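Local coordinates for protein lactaldehyde dehydrogenase (Escherichia coli BL21, PDB 2OPX) that catalyses the irreversible NAD-dependent oxidation of L-lactaldehyde to L-lactate and also acts on glycolaldehyde, in the breakdown of fucose and rhamnose, at residues W152-F157 with G282-C287; N286-V291 with R439-A444; I329-L334 with K361-P366. All coordinates share one frame; numbering follows the deposited sequence.

Interaction 1: W152-F157 with G282-C287; sequences WNFPFF and GQVCNC. With DXC ((3alpha,5beta,12alpha)-3,12-dihydroxycholan-24-oic acid), chain B.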
loop_
_atom_site.group_PDB
_atom_site.type_symbol
_atom_site.label_atom_id
_atom_site.label_comp_id
_atom_site.label_asym_id
_atom_site.label_seq_id
_atom_site.Cartn_x
_atom_site.Cartn_y
_atom_site.Cartn_z
ATOM N N TRP A 152 13.866 25.767 18.156
ATOM C CA TRP A 152 14.233 25.772 19.570
ATOM C C TRP A 152 13.127 25.277 20.502
ATOM O O TRP A 152 13.411 24.893 21.633
ATOM C CB TRP A 152 14.663 27.181 20.002
ATOM C CG TRP A 152 13.771 28.259 19.467
ATOM C CD1 TRP A 152 13.987 29.021 18.357
ATOM C CD2 TRP A 152 12.490 28.645 19.975
ATOM N NE1 TRP A 152 12.919 29.856 18.140
ATOM C CE2 TRP A 152 11.985 29.647 19.118
ATOM C CE3 TRP A 152 11.717 28.241 21.072
ATOM C CZ2 TRP A 152 10.737 30.254 19.320
ATOM C CZ3 TRP A 152 10.476 28.844 21.276
ATOM C CH2 TRP A 152 10.000 29.841 20.401
ATOM N N ASN A 153 11.878 25.276 20.036
ATOM C CA ASN A 153 10.761 24.841 20.875
ATOM C C ASN A 153 10.804 23.366 21.283
ATOM O O ASN A 153 10.465 23.025 22.420
ATOM C CB ASN A 153 9.429 25.181 20.206
ATOM C CG ASN A 153 9.260 24.517 18.866
ATOM O OD1 ASN A 153 10.226 24.042 18.262
ATOM N ND2 ASN A 153 8.024 24.491 18.379
ATOM N N PHE A 154 11.194 22.491 20.363
ATOM C CA PHE A 154 11.351 21.066 20.676
ATOM C C PHE A 154 12.632 20.623 19.978
ATOM O O PHE A 154 12.632 19.704 19.160
ATOM C CB PHE A 154 10.159 20.249 20.190
ATOM C CG PHE A 154 8.946 20.389 21.059
ATOM C CD1 PHE A 154 7.967 21.344 20.774
ATOM C CD2 PHE A 154 8.797 19.594 22.192
ATOM C CE1 PHE A 154 6.865 21.504 21.607
ATOM C CE2 PHE A 154 7.701 19.746 23.029
ATOM C CZ PHE A 154 6.731 20.704 22.736
ATOM N N PRO A 155 13.753 21.267 20.335
ATOM C CA PRO A 155 15.101 21.050 19.804
ATOM C C PRO A 155 15.593 19.620 19.846
ATOM O O PRO A 155 16.214 19.148 18.897
ATOM C CB PRO A 155 15.954 21.974 20.662
ATOM C CG PRO A 155 15.306 21.832 21.994
ATOM C CD PRO A 155 13.836 21.961 21.638
ATOM N N PHE A 156 15.325 18.926 20.941
ATOM C CA PHE A 156 15.796 17.563 21.046
ATOM C C PHE A 156 15.004 16.622 20.148
ATOM O O PHE A 156 15.584 15.894 19.343
ATOM C CB PHE A 156 15.729 17.079 22.490
ATOM C CG PHE A 156 16.618 15.905 22.763
ATOM C CD1 PHE A 156 18.000 16.032 22.666
ATOM C CD2 PHE A 156 16.080 14.666 23.080
ATOM C CE1 PHE A 156 18.830 14.942 22.877
ATOM C CE2 PHE A 156 16.911 13.565 23.294
ATOM C CZ PHE A 156 18.284 13.706 23.191
ATOM N N PHE A 157 13.683 16.638 20.282
ATOM C CA PHE A 157 12.839 15.773 19.470
ATOM C C PHE A 157 13.087 15.968 17.981
ATOM O O PHE A 157 13.182 15.001 17.224
ATOM C CB PHE A 157 11.365 16.038 19.764
ATOM C CG PHE A 157 10.423 15.436 18.754
ATOM C CD1 PHE A 157 10.566 14.109 18.349
ATOM C CD2 PHE A 157 9.377 16.185 18.232
ATOM C CE1 PHE A 157 9.675 13.533 17.437
ATOM C CE2 PHE A 157 8.483 15.623 17.324
ATOM C CZ PHE A 157 8.632 14.292 16.927
ATOM N N GLY A 282 2.764 28.140 24.640
ATOM C CA GLY A 282 2.147 28.460 23.365
ATOM C C GLY A 282 3.154 28.533 22.236
ATOM O O GLY A 282 2.844 28.994 21.135
ATOM N N GLN A 283 4.365 28.063 22.510
ATOM C CA GLN A 283 5.432 28.096 21.528
ATOM C C GLN A 283 5.539 26.836 20.689
ATOM O O GLN A 283 6.623 26.290 20.512
ATOM C CB GLN A 283 6.755 28.377 22.229
ATOM C CG GLN A 283 6.874 29.815 22.699
ATOM C CD GLN A 283 8.094 30.050 23.556
ATOM O OE1 GLN A 283 8.607 31.164 23.627
ATOM N NE2 GLN A 283 8.561 29.001 24.226
ATOM N N VAL A 284 4.406 26.378 20.171
ATOM C CA VAL A 284 4.382 25.193 19.325
ATOM C C VAL A 284 3.570 25.521 18.080
ATOM O O VAL A 284 2.587 26.263 18.147
ATOM C CB VAL A 284 3.744 23.990 20.038
ATOM C CG1 VAL A 284 4.009 22.721 19.240
ATOM C CG2 VAL A 284 4.296 23.866 21.441
ATOM N N CYS A 285 3.987 24.973 16.943
ATOM C CA CYS A 285 3.305 25.230 15.688
ATOM C C CYS A 285 1.868 24.711 15.664
ATOM O O CYS A 285 1.014 25.284 14.991
ATOM C CB CYS A 285 4.102 24.627 14.523
ATOM S SG CYS A 285 5.757 25.354 14.275
ATOM N N ASN A 286 1.590 23.640 16.399
ATOM C CA ASN A 286 0.237 23.100 16.400
ATOM C C ASN A 286 -0.600 23.521 17.604
ATOM O O ASN A 286 -1.630 22.918 17.895
ATOM C CB ASN A 286 0.279 21.576 16.287
ATOM C CG ASN A 286 1.127 20.938 17.352
ATOM O OD1 ASN A 286 0.718 20.835 18.504
ATOM N ND2 ASN A 286 2.324 20.511 16.974
ATOM N N CYS A 287 -0.158 24.565 18.294
ATOM C CA CYS A 287 -0.887 25.078 19.447
ATOM C C CYS A 287 -2.218 25.667 19.006
ATOM O O CYS A 287 -2.323 26.217 17.909
ATOM C CB CYS A 287 -0.105 26.198 20.134
ATOM S SG CYS A 287 1.214 25.682 21.221
HETATM C C1 DXC B . 4.650 18.043 19.641
HETATM C C2 DXC B . 4.302 18.152 21.142
HETATM C C3 DXC B . 5.341 17.387 22.007
HETATM C C4 DXC B . 5.486 15.871 21.572
HETATM C C5 DXC B . 5.744 15.780 20.047
HETATM C C6 DXC B . 4.713 16.565 19.200
HETATM C C7 DXC B . 5.011 17.511 23.514
HETATM C C8 DXC B . 3.836 16.633 23.967
HETATM C C9 DXC B . 3.999 15.148 23.599
HETATM C C10 DXC B . 4.234 14.995 22.054
HETATM C C11 DXC B . 2.791 14.274 24.033
HETATM C C12 DXC B . 2.921 12.747 23.689
HETATM C C13 DXC B . 3.127 12.653 22.138
HETATM C C14 DXC B . 4.351 13.499 21.653
HETATM C C15 DXC B . 2.357 14.272 25.485
HETATM C C16 DXC B . 1.293 13.189 25.496
HETATM C C17 DXC B . 1.509 12.254 24.276
HETATM C C18 DXC B . 6.818 15.364 22.162
HETATM C C19 DXC B . 1.187 10.743 24.679
HETATM O O1 DXC B . 1.969 13.137 21.439
HETATM O O2 DXC B . 3.677 18.747 18.860
HETATM C C20 DXC B . 4.203 12.159 24.396
HETATM C C21 DXC B . 1.357 9.754 23.512
HETATM C C22 DXC B . 0.027 9.071 23.099
HETATM C C23 DXC B . -0.725 8.406 24.277
HETATM O O3 DXC B . -1.645 9.049 24.867
HETATM O O4 DXC B . -0.395 7.238 24.628
HETATM C C24 DXC B . 1.953 10.257 25.936
HETATM O O HOH W 1 6.197 23.086 16.747
#
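In the active site, N153, just ahead of helix 155-168, turns its side-chain amide onto the loop of C285, the cysteine inferred to be catalytic. N153 ND2 donates to Q283 O at 3.1 Å with an N-H...O angle of 148°, and Q283 O lies close to the amide plane of N153. The same nitrogen donates to a water at 2.8 Å, and that water also accepts from C285 N, 2.9 Å away. N153 CG sits between its own backbone N and carbonyl carbon (chi1 60°), which swings the amide toward the loop. N153 OD1, for its part, takes a weak bond from F154 N.

Next to this bond, Q283 meets the six-membered end of the W152 indole at its edge: Q283 CD is 3.5 Å from W152 CZ3, with amide and ring planes 70° apart. Q283 OE1 itself accepts from I329 N. With an alanine here, the indole edge would probably lose its cover and I329 N the acceptor it has in Q283 OE1. On the V284 side, the F154 ring receives V284 CG2 at its edge, 3.5 Å from F154 CE1, while F154 CE2 touches deoxycholate C3.

Water held jointly by the asparagine amide and the cysteine N-H is consistent with the oxyanion hole of aldehyde dehydrogenases, in which these two donors stabilise the oxygen of the tetrahedral intermediate.

Interaction 2: N286-V291 with R439-A444; sequences NCAERV and RENFEA. With DXC ((3alpha,5beta,12alpha)-3,12-dihydroxycholan-24-oic acid), chain B.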
loop_
_atom_site.group_PDB
_atom_site.type_symbol
_atom_site.label_atom_id
_atom_site.label_comp_id
_atom_site.label_asym_id
_atom_site.label_seq_id
_atom_site.Cartn_x
_atom_site.Cartn_y
_atom_site.Cartn_z
ATOM N N ASN A 286 1.590 23.640 16.399
ATOM C CA ASN A 286 0.237 23.100 16.400
ATOM C C ASN A 286 -0.600 23.521 17.604
ATOM O O ASN A 286 -1.630 22.918 17.895
ATOM C CB ASN A 286 0.279 21.576 16.287
ATOM C CG ASN A 286 1.127 20.938 17.352
ATOM O OD1 ASN A 286 0.718 20.835 18.504
ATOM N ND2 ASN A 286 2.324 20.511 16.974
ATOM N N CYS A 287 -0.158 24.565 18.294
ATOM C CA CYS A 287 -0.887 25.078 19.447
ATOM C C CYS A 287 -2.218 25.667 19.006
ATOM O O CYS A 287 -2.323 26.217 17.909
ATOM C CB CYS A 287 -0.105 26.198 20.134
ATOM S SG CYS A 287 1.214 25.682 21.221
ATOM N N ALA A 288 -3.233 25.551 19.858
ATOM C CA ALA A 288 -4.523 26.156 19.554
ATOM C C ALA A 288 -4.210 27.656 19.632
ATOM O O ALA A 288 -3.888 28.173 20.698
ATOM C CB ALA A 288 -5.553 25.766 20.609
ATOM N N GLU A 289 -4.282 28.343 18.498
ATOM C CA GLU A 289 -3.969 29.764 18.439
ATOM C C GLU A 289 -5.180 30.662 18.283
ATOM O O GLU A 289 -5.067 31.881 18.379
ATOM C CB GLU A 289 -3.019 30.033 17.274
ATOM C CG GLU A 289 -1.567 29.671 17.517
ATOM C CD GLU A 289 -0.709 30.894 17.762
ATOM O OE1 GLU A 289 -1.025 31.958 17.187
ATOM O OE2 GLU A 289 0.287 30.786 18.513
ATOM N N ARG A 290 -6.333 30.071 18.009
ATOM C CA ARG A 290 -7.548 30.851 17.844
ATOM C C ARG A 290 -8.747 29.957 18.078
ATOM O O ARG A 290 -8.830 28.857 17.532
ATOM C CB ARG A 290 -7.599 31.476 16.446
ATOM C CG ARG A 290 -7.264 30.532 15.314
ATOM C CD ARG A 290 -7.356 31.242 13.970
ATOM N NE ARG A 290 -6.877 30.395 12.880
ATOM C CZ ARG A 290 -7.554 30.153 11.760
ATOM N NH1 ARG A 290 -8.751 30.695 11.571
ATOM N NH2 ARG A 290 -7.041 29.361 10.829
ATOM N N VAL A 291 -9.670 30.430 18.908
ATOM C CA VAL A 291 -10.851 29.654 19.244
ATOM C C VAL A 291 -12.128 30.214 18.646
ATOM O O VAL A 291 -12.382 31.415 18.688
ATOM C CB VAL A 291 -11.044 29.573 20.771
ATOM C CG1 VAL A 291 -12.090 28.516 21.109
ATOM C CG2 VAL A 291 -9.732 29.251 21.443
ATOM N N ARG A 439 -10.170 16.103 21.576
ATOM C CA ARG A 439 -8.910 15.824 22.264
ATOM C C ARG A 439 -7.890 16.899 21.918
ATOM O O ARG A 439 -8.085 17.656 20.967
ATOM C CB ARG A 439 -8.361 14.446 21.894
ATOM C CG ARG A 439 -8.121 14.231 20.421
ATOM C CD ARG A 439 -7.000 13.220 20.219
ATOM N NE ARG A 439 -5.692 13.836 20.433
ATOM C CZ ARG A 439 -4.528 13.225 20.245
ATOM N NH1 ARG A 439 -4.489 11.963 19.842
ATOM N NH2 ARG A 439 -3.397 13.888 20.443
ATOM N N GLU A 440 -6.807 16.965 22.689
ATOM C CA GLU A 440 -5.775 17.977 22.472
ATOM C C GLU A 440 -4.890 17.698 21.261
ATOM O O GLU A 440 -4.751 16.557 20.821
ATOM C CB GLU A 440 -4.910 18.151 23.732
ATOM C CG GLU A 440 -3.936 17.018 24.034
ATOM C CD GLU A 440 -4.599 15.770 24.592
ATOM O OE1 GLU A 440 -3.862 14.815 24.930
ATOM O OE2 GLU A 440 -5.845 15.739 24.703
ATOM N N ASN A 441 -4.288 18.762 20.740
ATOM C CA ASN A 441 -3.435 18.690 19.557
ATOM C C ASN A 441 -2.044 18.099 19.772
ATOM O O ASN A 441 -1.060 18.834 19.780
ATOM C CB ASN A 441 -3.274 20.089 18.948
ATOM C CG ASN A 441 -4.560 20.895 18.971
ATOM O OD1 ASN A 441 -5.655 20.337 19.069
ATOM N ND2 ASN A 441 -4.433 22.216 18.865
ATOM N N PHE A 442 -1.949 16.784 19.934
ATOM C CA PHE A 442 -0.648 16.137 20.113
ATOM C C PHE A 442 -0.486 15.038 19.056
ATOM O O PHE A 442 -1.140 14.000 19.142
ATOM C CB PHE A 442 -0.542 15.525 21.518
ATOM C CG PHE A 442 -0.544 16.539 22.636
ATOM C CD1 PHE A 442 -0.684 16.126 23.959
ATOM C CD2 PHE A 442 -0.399 17.904 22.374
ATOM C CE1 PHE A 442 -0.682 17.054 25.005
ATOM C CE2 PHE A 442 -0.394 18.844 23.412
ATOM C CZ PHE A 442 -0.536 18.416 24.730
ATOM N N GLU A 443 0.376 15.262 18.064
ATOM C CA GLU A 443 0.575 14.271 17.009
ATOM C C GLU A 443 1.155 12.968 17.532
ATOM O O GLU A 443 1.944 12.963 18.478
ATOM C CB GLU A 443 1.534 14.765 15.924
ATOM C CG GLU A 443 1.490 16.219 15.593
ATOM C CD GLU A 443 2.392 17.019 16.492
ATOM O OE1 GLU A 443 1.998 17.257 17.651
ATOM O OE2 GLU A 443 3.500 17.396 16.047
ATOM N N ALA A 444 0.764 11.869 16.895
ATOM C CA ALA A 444 1.266 10.543 17.238
ATOM C C ALA A 444 2.485 10.351 16.346
ATOM O O ALA A 444 2.551 10.921 15.253
ATOM C CB ALA A 444 0.223 9.481 16.925
HETATM C C1 DXC B . 4.650 18.043 19.641
HETATM C C2 DXC B . 4.302 18.152 21.142
HETATM C C3 DXC B . 5.341 17.387 22.007
HETATM C C4 DXC B . 5.486 15.871 21.572
HETATM C C5 DXC B . 5.744 15.780 20.047
HETATM C C6 DXC B . 4.713 16.565 19.200
HETATM C C7 DXC B . 5.011 17.511 23.514
HETATM C C8 DXC B . 3.836 16.633 23.967
HETATM C C9 DXC B . 3.999 15.148 23.599
HETATM C C10 DXC B . 4.234 14.995 22.054
HETATM C C11 DXC B . 2.791 14.274 24.033
HETATM C C12 DXC B . 2.921 12.747 23.689
HETATM C C13 DXC B . 3.127 12.653 22.138
HETATM C C14 DXC B . 4.351 13.499 21.653
HETATM C C15 DXC B . 2.357 14.272 25.485
HETATM C C16 DXC B . 1.293 13.189 25.496
HETATM C C17 DXC B . 1.509 12.254 24.276
HETATM C C18 DXC B . 6.818 15.364 22.162
HETATM C C19 DXC B . 1.187 10.743 24.679
HETATM O O1 DXC B . 1.969 13.137 21.439
HETATM O O2 DXC B . 3.677 18.747 18.860
HETATM C C20 DXC B . 4.203 12.159 24.396
HETATM C C21 DXC B . 1.357 9.754 23.512
HETATM C C22 DXC B . 0.027 9.071 23.099
HETATM C C23 DXC B . -0.725 8.406 24.277
HETATM O O3 DXC B . -1.645 9.049 24.867
HETATM O O4 DXC B . -0.395 7.238 24.628
HETATM C C24 DXC B . 1.953 10.257 25.936
#
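N286 meets the loop 439-444 through both its backbone and its side chain. Its carbonyl accepts from N441 ND2, where N286 O and N441 ND2 are 3.0 Å apart and the N-H...O angle is 154°. The donor comes in nearly along the C=O axis, and the acceptor stays near the amide plane of N441. The N286 side chain runs toward the bound deoxycholate, while its OD1 faces N441 O at 3.0 Å without a bond, both being acceptors. Its ND2 donates to the steroid hydroxyl O2 at 2.9 Å, with an angle of 160°. E443 reaches the same hydroxyl from the other direction: its chain is bent at chi2, and E443 OE1 accepts from deoxycholate O2. The amide and carboxylate planes are 59° apart, and although N286 ND2 lies 3.3 Å from E443 OE1, the angle is too poor for a hydrogen bond. The hydroxyl thus links the two groups, donating to one and accepting from the other. A second steroid hydroxyl, O1, donates to E443 O at 3.0 Å.

Next along the segment, A288 brings CB to 4.1 Å from N441 ND2, a looser touch beside the amide. Further on, the chain runs into strand 290-294.

Within the opposing loop, R439 grips E440 O side-on with NE and NH2, and E440 CG lies over one face of the F442 ring. Salt bridges join R439 with E134, and E440 with R131, both of a second subunit, while E443 OE2 is paired with R161 of its own chain. N286, R161 and E443 all bind lactate, so these two loops form part of the substrate pocket of this aldehyde dehydrogenase, with a detergent hydroxyl in their grip.

Interaction 3: I329-L334 with K361-P366; sequences INAAAL and KGYYYP. With DXC ((3alpha,5beta,12alpha)-3,12-dihydroxycholan-24-oic acid), chain C.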
loop_
_atom_site.group_PDB
_atom_site.type_symbol
_atom_site.label_atom_id
_atom_site.label_comp_id
_atom_site.label_asym_id
_atom_site.label_seq_id
_atom_site.Cartn_x
_atom_site.Cartn_y
_atom_site.Cartn_z
ATOM N N ILE A 329 11.108 31.936 24.675
ATOM C CA ILE A 329 12.484 31.686 24.266
ATOM C C ILE A 329 13.505 32.808 24.454
ATOM O O ILE A 329 14.641 32.549 24.845
ATOM C CB ILE A 329 12.541 31.216 22.791
ATOM C CG1 ILE A 329 13.945 30.706 22.475
ATOM C CG2 ILE A 329 12.168 32.357 21.857
ATOM C CD1 ILE A 329 14.408 29.612 23.418
ATOM N N ASN A 330 13.118 34.046 24.171
ATOM C CA ASN A 330 14.046 35.167 24.316
ATOM C C ASN A 330 13.346 36.518 24.330
ATOM O O ASN A 330 12.141 36.607 24.111
ATOM C CB ASN A 330 15.068 35.153 23.182
ATOM C CG ASN A 330 14.416 35.156 21.812
ATOM O OD1 ASN A 330 13.494 35.929 21.551
ATOM N ND2 ASN A 330 14.900 34.295 20.925
ATOM N N ALA A 331 14.115 37.571 24.568
ATOM C CA ALA A 331 13.571 38.926 24.616
ATOM C C ALA A 331 12.763 39.291 23.373
ATOM O O ALA A 331 11.658 39.824 23.481
ATOM C CB ALA A 331 14.696 39.932 24.814
ATOM N N ALA A 332 13.319 39.013 22.197
ATOM C CA ALA A 332 12.642 39.335 20.946
ATOM C C ALA A 332 11.277 38.667 20.880
ATOM O O ALA A 332 10.295 39.281 20.465
ATOM C CB ALA A 332 13.493 38.894 19.760
ATOM N N ALA A 333 11.226 37.408 21.294
ATOM C CA ALA A 333 9.986 36.651 21.282
ATOM C C ALA A 333 8.959 37.330 22.172
ATOM O O ALA A 333 7.804 37.490 21.784
ATOM C CB ALA A 333 10.238 35.229 21.755
ATOM N N LEU A 334 9.389 37.736 23.363
ATOM C CA LEU A 334 8.514 38.400 24.322
ATOM C C LEU A 334 7.940 39.682 23.744
ATOM O O LEU A 334 6.732 39.922 23.796
ATOM C CB LEU A 334 9.286 38.734 25.596
ATOM C CG LEU A 334 8.421 39.273 26.736
ATOM C CD1 LEU A 334 7.450 38.174 27.170
ATOM C CD2 LEU A 334 9.292 39.717 27.911
ATOM N N LYS A 361 13.848 40.038 35.130
ATOM C CA LYS A 361 14.744 38.974 34.699
ATOM C C LYS A 361 13.942 37.830 34.074
ATOM O O LYS A 361 13.052 37.259 34.706
ATOM C CB LYS A 361 15.539 38.461 35.902
ATOM C CG LYS A 361 16.635 37.462 35.571
ATOM C CD LYS A 361 17.049 36.686 36.818
ATOM C CE LYS A 361 15.861 35.907 37.383
ATOM N NZ LYS A 361 16.235 35.035 38.531
ATOM N N GLY A 362 14.260 37.498 32.829
ATOM C CA GLY A 362 13.542 36.434 32.157
ATOM C C GLY A 362 12.542 36.991 31.167
ATOM O O GLY A 362 12.329 38.204 31.105
ATOM N N TYR A 363 11.924 36.112 30.385
ATOM C CA TYR A 363 10.952 36.548 29.394
ATOM C C TYR A 363 9.651 35.819 29.605
ATOM O O TYR A 363 9.327 34.873 28.893
ATOM C CB TYR A 363 11.491 36.294 27.990
ATOM C CG TYR A 363 12.913 36.758 27.857
ATOM C CD1 TYR A 363 13.957 35.843 27.773
ATOM C CD2 TYR A 363 13.224 38.114 27.897
ATOM C CE1 TYR A 363 15.280 36.264 27.740
ATOM C CE2 TYR A 363 14.540 38.548 27.865
ATOM C CZ TYR A 363 15.565 37.618 27.788
ATOM O OH TYR A 363 16.876 38.040 27.763
ATOM N N TYR A 364 8.905 36.280 30.599
ATOM C CA TYR A 364 7.637 35.672 30.939
ATOM C C TYR A 364 6.465 36.445 30.393
ATOM O O TYR A 364 6.486 37.674 30.337
ATOM C CB TYR A 364 7.505 35.573 32.456
ATOM C CG TYR A 364 8.504 34.640 33.077
ATOM C CD1 TYR A 364 8.291 33.260 33.071
ATOM C CD2 TYR A 364 9.679 35.128 33.648
ATOM C CE1 TYR A 364 9.225 32.382 33.620
ATOM C CE2 TYR A 364 10.620 34.260 34.200
ATOM C CZ TYR A 364 10.385 32.889 34.183
ATOM O OH TYR A 364 11.302 32.027 34.737
ATOM N N TYR A 365 5.447 35.709 29.968
ATOM C CA TYR A 365 4.235 36.322 29.473
ATOM C C TYR A 365 3.102 35.528 30.071
ATOM O O TYR A 365 3.065 34.302 29.990
ATOM C CB TYR A 365 4.156 36.300 27.955
ATOM C CG TYR A 365 3.227 37.372 27.448
ATOM C CD1 TYR A 365 1.871 37.120 27.251
ATOM C CD2 TYR A 365 3.694 38.664 27.229
ATOM C CE1 TYR A 365 1.006 38.136 26.847
ATOM C CE2 TYR A 365 2.840 39.684 26.828
ATOM C CZ TYR A 365 1.502 39.414 26.638
ATOM O OH TYR A 365 0.670 40.427 26.231
ATOM N N PRO A 366 2.158 36.218 30.698
ATOM C CA PRO A 366 1.031 35.525 31.317
ATOM C C PRO A 366 0.021 34.992 30.319
ATOM O O PRO A 366 -0.093 35.501 29.205
ATOM C CB PRO A 366 0.432 36.605 32.204
ATOM C CG PRO A 366 0.602 37.833 31.335
ATOM C CD PRO A 366 2.022 37.682 30.822
HETATM C C1 DXC C . 7.810 32.314 39.230
HETATM C C2 DXC C . 7.159 33.561 39.878
HETATM C C3 DXC C . 6.796 34.625 38.800
HETATM C C4 DXC C . 8.051 35.028 37.912
HETATM C C5 DXC C . 8.732 33.761 37.342
HETATM C C6 DXC C . 9.075 32.709 38.432
HETATM C C7 DXC C . 6.134 35.869 39.447
HETATM C C8 DXC C . 7.140 36.772 40.188
HETATM C C9 DXC C . 8.334 37.209 39.312
HETATM C C10 DXC C . 9.064 35.953 38.715
HETATM C C11 DXC C . 9.370 38.087 40.074
HETATM C C12 DXC C . 10.593 38.559 39.202
HETATM C C13 DXC C . 11.290 37.273 38.646
HETATM C C14 DXC C . 10.297 36.368 37.861
HETATM C C15 DXC C . 8.927 39.358 40.773
HETATM C C16 DXC C . 10.258 39.899 41.262
HETATM C C17 DXC C . 11.396 39.390 40.323
HETATM C C18 DXC C . 7.515 35.729 36.645
HETATM C C19 DXC C . 12.399 40.585 39.973
HETATM O O1 DXC C . 11.840 36.480 39.710
HETATM O O2 DXC C . 8.147 31.351 40.243
HETATM C C20 DXC C . 10.057 39.387 37.971
HETATM C C21 DXC C . 13.588 40.169 39.079
HETATM C C22 DXC C . 14.698 41.264 38.920
HETATM C C23 DXC C . 14.958 42.127 40.188
HETATM O O3 DXC C . 15.750 41.698 41.073
HETATM O O4 DXC C . 14.364 43.244 40.304
HETATM C C24 DXC C . 11.670 41.790 39.344
#
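Y363 lays its phenol ring against the first turn of helix 331-347, and its side chain can be followed from the root outward. Y363 CB lies 3.9 Å from N330 O and 4.1 Å from L334 CB. From there CG points away from its own carbonyl carbon and stays beside the backbone N (chi1 -46°), where it meets N330 C and A331 N and carries the ring across the N330-A331 peptide. A331 N sits over the ring centre, 3.3 Å above its plane, and N330 C is displaced toward the rim on the same face. On one flank Y363 CD1 comes to 3.5 Å from N330 CA; on the other, CE2 comes to 3.4 Å from A331 CB. At the tip, Y363 OH has A331 CB as its near neighbour, at 4.1 Å. The hydroxyl therefore lies alongside a methyl group, while the ring face covers backbone.

L334, one turn further on, approaches the Y363 ring at its edge with CD2. Its other methyl, CD1, lies against the carbonyl Y364 O and the edge of the Y365 ring, 3.8 Å from Y365 CD2. L334 is thus wedged between two tyrosines whose side chains both start toward the helix. Y364 between them turns the other way and gives one ring face to a second deoxycholate. The hydroxyl of Y365 is bonded to E338 further along the helix.

The turn under the Y363 ring is itself capped: N330 OD1 accepts from A333 N at 2.7 Å, with an angle of 157°. No hydrogen bond crosses between the two segments, so the contact rests on apolar and ring-to-peptide packing. It is an N-capped helix start covered by an extended segment, at the head of the helix that carries the NAD-binding R336.

Interactions 1 and 2 share N286 and C287, have centres 12 Å apart and touch the same deoxycholate. The loop 282-289 meets the turn leading into helix 155-168 through Q283 to C285, and the loop after strand 434-437 through N286 and A288. Interaction 3 lies 15 Å from interaction 1, centre to centre, and 22 Å from interaction 2. In sequence it follows interaction 1 and falls between the two segments of interaction 2. W152 packs on I329, so interactions 1 and 3 touch. Strands 290-294, 434-437 and 368-371 belong to one mixed sheet, whereas 155-168 follows a strand of the other eight-stranded sheet, placing the catalytic loop where these two parts meet.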